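Local coordinates for YaeQ family protein (Pseudomonas syringae pv. tomato, PDB 2OT9) that is of unknown function but belongs to the YaeQ family of the PDDEXK nuclease-like clan, and holds a meso-tartaric acid in a pocket, at residues L45-W50 with L55-G60. Numbering follows the deposited sequence.
Sequences LAYAFW and LAFGRG
A46, near the end of helix 37-49, meets L55 of the edge strand 55-57 only marginally, its carbonyl oxygen facing the CD2 methyl at the limit of contact while its own methyl packs on L69 and L105. A four-residue link returns the chain to this strand, which runs almost antiparallel to the helix (173°) with the axes 9.6 Å apart. The first side-chain bond of Y47 already points at the strand, and with CG anti to the backbone N (chi1 -173°) the ring starts out beside the carbonyl carbon, where CD1 lies 3.7 Å from L55 CD2. L55 runs alongside Y47 but the other way. The side chains of F57 and Y47 cross at about a right angle, F57 CZ lying 3.6 Å from Y47 CB and F57 CE2 over one face of the tyrosine ring. Their ring planes are nonetheless nearly parallel (20°), with centroids 5.0 Å apart, offset so far that little of either ring covers the other. A water 2.6 Å from Y47 OH bridges to L55 O, also at 2.6 Å, apparently as donor to that carbonyl. After F49, whose ring packs on L172 and W174, the chain leaves the helix at W50. L55 CD2 lies 3.4 Å from W50 O, so this methyl packs against Y47 O of the last helical turn and W50 O just beyond it. The indole leads away, giving NE1 to R179 O and meeting H80 edge-to-face. Y47 and F57 also touch strand 21-31 at the sheet's other edge (V25 and Q27; Q27 and I29), with L69 beside them, which places the aromatic pair between the helix and both sheet edges. With van der Waals packing and one water as the polar link, shape rather than direct hydrogen bonding probably sets how helix and strand fit together.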
ATOM      1  N   LEU A  45       0.203  -5.085  -1.133  1.00 22.87           N
ATOM      2  CA  LEU A  45      -1.249  -4.978  -1.340  1.00 23.26           C
ATOM      3  C   LEU A  45      -1.579  -3.658  -2.037  1.00 22.85           C
ATOM      4  O   LEU A  45      -2.392  -3.631  -2.947  1.00 22.13           O
ATOM      5  CB  LEU A  45      -1.992  -5.034   0.001  1.00 23.19           C
ATOM      6  CG  LEU A  45      -2.101  -6.406   0.670  1.00 25.34           C
ATOM      7  CD1 LEU A  45      -2.661  -6.249   2.095  1.00 26.84           C
ATOM      8  CD2 LEU A  45      -2.962  -7.343  -0.175  1.00 26.92           C
ATOM      9  N   ALA A  46      -0.957  -2.560  -1.592  1.00 22.03           N
ATOM     10  CA  ALA A  46      -1.184  -1.239  -2.216  1.00 22.82           C
ATOM     11  C   ALA A  46      -0.792  -1.249  -3.698  1.00 22.61           C
ATOM     12  O   ALA A  46      -1.473  -0.672  -4.542  1.00 22.86           O
ATOM     13  CB  ALA A  46      -0.376  -0.138  -1.467  1.00 21.59           C
ATOM     14  N   TYR A  47       0.342  -1.871  -3.994  1.00 22.99           N
ATOM     15  CA  TYR A  47       0.812  -2.011  -5.370  1.00 23.45           C
ATOM     16  C   TYR A  47      -0.240  -2.681  -6.262  1.00 23.91           C
ATOM     17  O   TYR A  47      -0.517  -2.192  -7.365  1.00 24.06           O
ATOM     18  CB  TYR A  47       2.140  -2.799  -5.421  1.00 23.78           C
ATOM     19  CG  TYR A  47       2.755  -2.814  -6.807  1.00 22.73           C
ATOM     20  CD1 TYR A  47       3.444  -1.707  -7.295  1.00 21.96           C
ATOM     21  CD2 TYR A  47       2.613  -3.926  -7.635  1.00 22.95           C
ATOM     22  CE1 TYR A  47       3.980  -1.701  -8.568  1.00 23.89           C
ATOM     23  CE2 TYR A  47       3.148  -3.941  -8.912  1.00 24.24           C
ATOM     24  CZ  TYR A  47       3.831  -2.824  -9.372  1.00 24.58           C
ATOM     25  OH  TYR A  47       4.360  -2.824 -10.633  1.00 26.59           O
ATOM     26  N   ALA A  48      -0.796  -3.816  -5.800  1.00 23.61           N
ATOM     27  CA  ALA A  48      -1.823  -4.537  -6.553  1.00 23.25           C
ATOM     28  C   ALA A  48      -3.107  -3.697  -6.652  1.00 22.89           C
ATOM     29  O   ALA A  48      -3.726  -3.594  -7.726  1.00 22.88           O
ATOM     30  CB  ALA A  48      -2.116  -5.896  -5.906  1.00 23.37           C
ATOM     31  N   PHE A  49      -3.471  -3.058  -5.543  1.00 22.41           N
ATOM     32  CA  PHE A  49      -4.747  -2.364  -5.413  1.00 22.86           C
ATOM     33  C   PHE A  49      -4.810  -1.076  -6.241  1.00 23.48           C
ATOM     34  O   PHE A  49      -5.883  -0.678  -6.701  1.00 23.72           O
ATOM     35  CB  PHE A  49      -5.014  -2.069  -3.938  1.00 23.56           C
ATOM     36  CG  PHE A  49      -6.426  -1.669  -3.641  1.00 24.69           C
ATOM     37  CD1 PHE A  49      -7.488  -2.542  -3.902  1.00 24.99           C
ATOM     38  CD2 PHE A  49      -6.695  -0.431  -3.068  1.00 23.96           C
ATOM     39  CE1 PHE A  49      -8.823  -2.175  -3.607  1.00 26.26           C
ATOM     40  CE2 PHE A  49      -8.025  -0.054  -2.766  1.00 24.67           C
ATOM     41  CZ  PHE A  49      -9.077  -0.924  -3.039  1.00 24.80           C
ATOM     42  N   TRP A  50      -3.663  -0.439  -6.438  1.00 23.06           N
ATOM     43  CA  TRP A  50      -3.599   0.760  -7.270  1.00 24.01           C
ATOM     44  C   TRP A  50      -2.663   0.627  -8.453  1.00 24.33           C
ATOM     45  O   TRP A  50      -2.135   1.629  -8.936  1.00 24.74           O
ATOM     46  CB  TRP A  50      -3.220   1.974  -6.417  1.00 23.33           C
ATOM     47  CG  TRP A  50      -4.338   2.446  -5.542  1.00 22.94           C
ATOM     48  CD1 TRP A  50      -5.499   3.056  -5.943  1.00 22.87           C
ATOM     49  CD2 TRP A  50      -4.388   2.379  -4.117  1.00 22.43           C
ATOM     50  NE1 TRP A  50      -6.271   3.344  -4.857  1.00 22.96           N
ATOM     51  CE2 TRP A  50      -5.606   2.963  -3.718  1.00 23.40           C
ATOM     52  CE3 TRP A  50      -3.515   1.879  -3.133  1.00 25.14           C
ATOM     53  CZ2 TRP A  50      -5.984   3.075  -2.361  1.00 23.99           C
ATOM     54  CZ3 TRP A  50      -3.881   1.988  -1.785  1.00 24.31           C
ATOM     55  CH2 TRP A  50      -5.104   2.583  -1.411  1.00 23.61           C
ATOM     56  N   LEU A  55       3.357   3.179 -11.565  1.00 24.57           N
ATOM     57  CA  LEU A  55       3.475   3.066 -10.118  1.00 24.06           C
ATOM     58  C   LEU A  55       4.828   2.438  -9.745  1.00 24.03           C
ATOM     59  O   LEU A  55       5.211   1.411 -10.298  1.00 24.90           O
ATOM     60  CB  LEU A  55       2.315   2.222  -9.573  1.00 23.46           C
ATOM     61  CG  LEU A  55       2.155   2.083  -8.060  1.00 22.42           C
ATOM     62  CD1 LEU A  55       1.900   3.453  -7.392  1.00 22.13           C
ATOM     63  CD2 LEU A  55       1.026   1.114  -7.765  1.00 22.15           C
ATOM     64  N   ALA A  56       5.543   3.056  -8.811  1.00 24.78           N
ATOM     65  CA  ALA A  56       6.830   2.544  -8.351  1.00 25.09           C
ATOM     66  C   ALA A  56       6.889   2.535  -6.833  1.00 25.65           C
ATOM     67  O   ALA A  56       6.236   3.357  -6.175  1.00 25.20           O
ATOM     68  CB  ALA A  56       7.967   3.386  -8.914  1.00 25.40           C
ATOM     69  N   PHE A  57       7.677   1.616  -6.271  1.00 25.80           N
ATOM     70  CA  PHE A  57       7.966   1.663  -4.832  1.00 26.77           C
ATOM     71  C   PHE A  57       8.931   2.802  -4.535  1.00 27.77           C
ATOM     72  O   PHE A  57       9.895   3.010  -5.266  1.00 27.35           O
ATOM     73  CB  PHE A  57       8.520   0.322  -4.317  1.00 26.13           C
ATOM     74  CG  PHE A  57       7.520  -0.805  -4.371  1.00 27.69           C
ATOM     75  CD1 PHE A  57       6.573  -0.960  -3.373  1.00 26.88           C
ATOM     76  CD2 PHE A  57       7.513  -1.694  -5.443  1.00 28.69           C
ATOM     77  CE1 PHE A  57       5.638  -2.005  -3.435  1.00 27.60           C
ATOM     78  CE2 PHE A  57       6.583  -2.728  -5.518  1.00 28.94           C
ATOM     79  CZ  PHE A  57       5.650  -2.891  -4.506  1.00 27.38           C
ATOM     80  N   GLY A  58       8.646   3.558  -3.479  1.00 28.50           N
ATOM     81  CA  GLY A  58       9.551   4.593  -3.017  1.00 30.54           C
ATOM     82  C   GLY A  58      10.485   3.990  -1.989  1.00 31.68           C
ATOM     83  O   GLY A  58      10.495   2.769  -1.784  1.00 31.67           O
ATOM     84  N   ARG A  59      11.269   4.843  -1.336  0.50 32.40           N
ATOM     85  CA  ARG A  59      12.142   4.400  -0.242  0.50 33.13           C
ATOM     86  C   ARG A  59      11.419   4.326   1.109  0.50 33.58           C
ATOM     87  O   ARG A  59      12.050   4.031   2.130  0.50 33.91           O
ATOM     88  CB  ARG A  59      13.411   5.252  -0.161  0.50 33.29           C
ATOM     89  CG  ARG A  59      14.303   5.160  -1.411  0.50 33.80           C
ATOM     90  CD  ARG A  59      15.669   5.799  -1.184  0.50 34.67           C
ATOM     91  NE  ARG A  59      16.636   4.883  -0.570  0.50 35.97           N
ATOM     92  CZ  ARG A  59      17.801   4.525  -1.115  0.50 36.16           C
ATOM     93  NH1 ARG A  59      18.176   5.007  -2.297  0.50 36.32           N
ATOM     94  NH2 ARG A  59      18.604   3.687  -0.472  0.50 35.64           N
ATOM     95  N   GLY A  60      10.105   4.594   1.105  1.00 33.57           N
ATOM     96  CA  GLY A  60       9.232   4.411   2.284  1.00 34.55           C
ATOM     97  C   GLY A  60       9.822   4.959   3.576  1.00 36.00           C
ATOM     98  O   GLY A  60      10.359   6.075   3.592  1.00 35.47           O
TER
HETATM   99  O   HOH W   1       4.368  -0.507 -11.895  1.00 24.98           O